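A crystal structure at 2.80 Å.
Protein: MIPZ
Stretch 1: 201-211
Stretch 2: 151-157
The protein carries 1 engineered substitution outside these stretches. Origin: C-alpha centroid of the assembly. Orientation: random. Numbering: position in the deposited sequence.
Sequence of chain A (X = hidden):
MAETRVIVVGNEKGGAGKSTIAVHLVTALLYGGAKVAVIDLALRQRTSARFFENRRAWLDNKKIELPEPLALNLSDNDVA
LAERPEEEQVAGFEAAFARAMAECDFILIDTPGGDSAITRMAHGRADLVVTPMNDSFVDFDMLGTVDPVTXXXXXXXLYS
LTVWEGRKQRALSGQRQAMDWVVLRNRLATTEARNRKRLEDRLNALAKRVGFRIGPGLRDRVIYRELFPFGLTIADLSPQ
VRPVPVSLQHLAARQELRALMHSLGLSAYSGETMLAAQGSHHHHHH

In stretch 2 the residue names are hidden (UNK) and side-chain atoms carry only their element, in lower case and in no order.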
# COMPACT_ATOMS: atom_id res chain seq x y z
N ASP A 201 -6.62 -11.22 18.65
CA ASP A 201 -5.84 -11.70 19.79
C ASP A 201 -4.41 -11.18 19.74
O ASP A 201 -3.95 -10.57 20.71
CB ASP A 201 -5.82 -13.23 19.84
CG ASP A 201 -7.22 -13.83 19.95
OD1 ASP A 201 -7.46 -14.89 19.32
OD2 ASP A 201 -8.07 -13.26 20.67
N ARG A 202 -3.70 -11.42 18.64
CA ARG A 202 -2.31 -11.00 18.54
C ARG A 202 -2.24 -9.49 18.69
O ARG A 202 -1.31 -8.94 19.28
CB ARG A 202 -1.69 -11.40 17.20
CG ARG A 202 -2.02 -12.78 16.69
CD ARG A 202 -1.47 -13.90 17.58
NE ARG A 202 -2.57 -14.70 18.10
CZ ARG A 202 -3.06 -15.79 17.51
NH1 ARG A 202 -2.50 -16.22 16.38
NH2 ARG A 202 -4.09 -16.45 18.04
N LEU A 203 -3.24 -8.82 18.13
CA LEU A 203 -3.28 -7.37 18.15
C LEU A 203 -3.22 -6.86 19.59
O LEU A 203 -2.56 -5.87 19.89
CB LEU A 203 -4.54 -6.88 17.47
CG LEU A 203 -4.31 -5.66 16.60
CD1 LEU A 203 -2.85 -5.56 16.23
CD2 LEU A 203 -5.18 -5.78 15.36
N ASN A 204 -3.93 -7.55 20.48
CA ASN A 204 -3.93 -7.16 21.88
C ASN A 204 -2.63 -7.51 22.58
O ASN A 204 -2.07 -6.70 23.32
CB ASN A 204 -5.12 -7.79 22.62
CG ASN A 204 -6.45 -7.27 22.13
OD1 ASN A 204 -6.58 -6.09 21.82
ND2 ASN A 204 -7.45 -8.15 22.06
N ALA A 205 -2.13 -8.72 22.33
CA ALA A 205 -0.92 -9.19 22.99
C ALA A 205 0.19 -8.21 22.70
O ALA A 205 0.94 -7.81 23.60
CB ALA A 205 -0.54 -10.57 22.50
N LEU A 206 0.28 -7.81 21.43
CA LEU A 206 1.29 -6.89 20.95
C LEU A 206 1.17 -5.52 21.60
O LEU A 206 2.17 -4.89 21.91
CB LEU A 206 1.19 -6.74 19.44
CG LEU A 206 2.32 -5.96 18.77
CD1 LEU A 206 3.63 -6.56 19.17
CD2 LEU A 206 2.16 -6.00 17.26
N ALA A 207 -0.06 -5.06 21.79
CA ALA A 207 -0.30 -3.78 22.42
C ALA A 207 0.40 -3.72 23.78
O ALA A 207 1.11 -2.77 24.09
CB ALA A 207 -1.80 -3.53 22.56
N LYS A 208 0.20 -4.76 24.59
CA LYS A 208 0.85 -4.84 25.89
C LYS A 208 2.38 -4.81 25.79
O LYS A 208 3.05 -4.27 26.65
CB LYS A 208 0.42 -6.12 26.63
CG LYS A 208 -1.07 -6.23 26.94
CD LYS A 208 -1.36 -7.45 27.84
CE LYS A 208 -2.78 -8.02 27.63
NZ LYS A 208 -2.92 -8.86 26.39
N ARG A 209 2.94 -5.41 24.75
CA ARG A 209 4.39 -5.47 24.61
C ARG A 209 4.97 -4.15 24.12
O ARG A 209 6.08 -3.80 24.49
CB ARG A 209 4.81 -6.59 23.65
CG ARG A 209 5.36 -7.83 24.32
CD ARG A 209 4.25 -8.82 24.49
NE ARG A 209 4.50 -10.15 24.03
CZ ARG A 209 3.77 -11.25 24.21
NH1 ARG A 209 2.64 -11.30 24.91
NH2 ARG A 209 4.24 -12.34 23.64
N VAL A 210 4.21 -3.43 23.29
CA VAL A 210 4.77 -2.33 22.50
C VAL A 210 4.21 -0.96 22.86
O VAL A 210 4.77 0.06 22.50
CB VAL A 210 4.59 -2.57 20.98
CG1 VAL A 210 4.82 -1.28 20.20
CG2 VAL A 210 5.52 -3.67 20.50
N GLY A 211 3.08 -0.95 23.56
CA GLY A 211 2.53 0.29 24.05
C GLY A 211 1.73 1.13 23.07
O GLY A 211 1.92 2.36 22.96
N UNK A 151 3.13 -21.68 18.55
CA UNK A 151 2.05 -21.41 17.60
C UNK A 151 1.74 -19.91 17.35
O UNK A 151 1.03 -19.58 16.39
c UNK A 151 0.93 -24.02 16.33
c UNK A 151 0.75 -22.13 18.02
c UNK A 151 -0.86 -24.12 18.16
c UNK A 151 0.58 -23.64 17.78
N UNK A 152 2.28 -19.02 18.20
CA UNK A 152 2.00 -17.58 18.08
C UNK A 152 3.13 -16.60 18.53
O UNK A 152 4.30 -16.98 18.59
o UNK A 152 -0.57 -19.21 20.23
c UNK A 152 -0.53 -18.00 18.15
c UNK A 152 -1.06 -19.11 19.07
o UNK A 152 -1.97 -19.87 18.65
c UNK A 152 0.67 -17.24 18.74
N UNK A 153 2.75 -15.36 18.86
CA UNK A 153 3.64 -14.15 18.90
C UNK A 153 4.97 -14.17 19.68
O UNK A 153 5.01 -14.44 20.89
c UNK A 153 2.85 -12.89 19.28
c UNK A 153 3.56 -11.63 19.82
c UNK A 153 4.93 -11.40 19.20
c UNK A 153 2.68 -10.39 19.64
N UNK A 154 6.04 -13.81 18.98
CA UNK A 154 7.40 -13.91 19.50
C UNK A 154 8.12 -12.57 19.73
O UNK A 154 8.92 -12.45 20.68
o UNK A 154 9.56 -15.04 19.19
c UNK A 154 8.39 -14.30 17.16
c UNK A 154 8.26 -14.85 18.60
N UNK A 155 7.87 -11.55 18.89
CA UNK A 155 8.66 -10.32 19.00
C UNK A 155 8.10 -9.13 18.23
O UNK A 155 7.40 -9.29 17.25
c UNK A 155 10.10 -10.58 18.55
c UNK A 155 11.60 -10.96 16.56
c UNK A 155 10.30 -10.37 17.06
c UNK A 155 11.60 -11.02 15.04
n UNK A 155 11.36 -9.69 14.40
N UNK A 156 8.45 -7.91 18.65
CA UNK A 156 8.08 -6.72 17.90
C UNK A 156 8.76 -6.76 16.55
O UNK A 156 9.66 -7.58 16.37
c UNK A 156 8.78 -6.15 20.10
c UNK A 156 9.14 -7.58 19.91
c UNK A 156 8.68 -5.59 18.75
N UNK A 157 8.37 -5.88 15.64
CA UNK A 157 8.87 -5.92 14.28
C UNK A 157 9.13 -4.54 13.68
O UNK A 157 8.77 -3.52 14.26
c UNK A 157 7.90 -6.69 13.39
o UNK A 157 8.40 -6.77 12.08

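Position 151 carries four side-chain carbons and no heteroatom, and the chain forks at the second carbon, which is the pattern of leucine. No atom of L151 comes within contact range of stretch 1; its CB is 6.9 Å from NH1 of R202, the nearest approach of its side chain.

Position 152 has three carbons in a row, the third bearing two oxygens. Its CA-to-CB bond points toward the helix, and the middle carbon lies 3.2 Å from NH1 of R202, over one face of the guanidinium. A carboxylate two methylenes from CA is glutamate. OE2 of E152 is 4.1 Å from NH2 of R202 but well out of the guanidinium plane, so no N-H points at it; the opposite charges are near each other without forming a salt bridge.

Position 153 again shows four carbons forked at the second. One terminal carbon lies 3.9 Å from CB of L206 and 4.3 Å from CB of A205, and the backbone O is 3.5 Å from NH2 of R209, oblique to that guanidinium, with no hydrogen bond assigned. The fork means leucine. The CA-to-CB bond of L153 points toward the helix, with chi1 at 161° (t) and chi2 at 35° (p).

Position 154 has one carbon carrying an oxygen and a second carbon, the branched pattern of threonine. The CA-to-CB bond of T154 points away from the helix.

Position 155 extends four carbons in a row to a terminal nitrogen, which is lysine. The CA-to-CB bond of K155 also points away from the helix; its NZ makes a weak hydrogen bond, 3.4 Å, to the backbone O of position 156.

Position 156 has three carbons that close a ring onto the backbone N. CB lies 4.1 Å from CG2 of V210, an apolar contact near the end of the helix. The ring is the signature of proline.

Position 157 has one carbon followed by one oxygen, which is serine. S157 does not touch stretch 1; its OG is hydrogen-bonded elsewhere in the structure.

The contact buries 377 Å² and has no hydrogen bond across it. L153 gives the largest share, 106 Å², by packing on A205 and L206. P156 meets V210 one turn beyond L206. Two arginines supplement this apolar packing: R202 lays a guanidinium face against E152, and R209 reaches the L153 carbonyl. The segment runs alongside the helix, its CA atoms nearest at R202 CA and L153 CA (6.7 Å) and at V210 CA and P156 CA (7.2 Å).

Stretch 2, residues 151-157: LELTKPS
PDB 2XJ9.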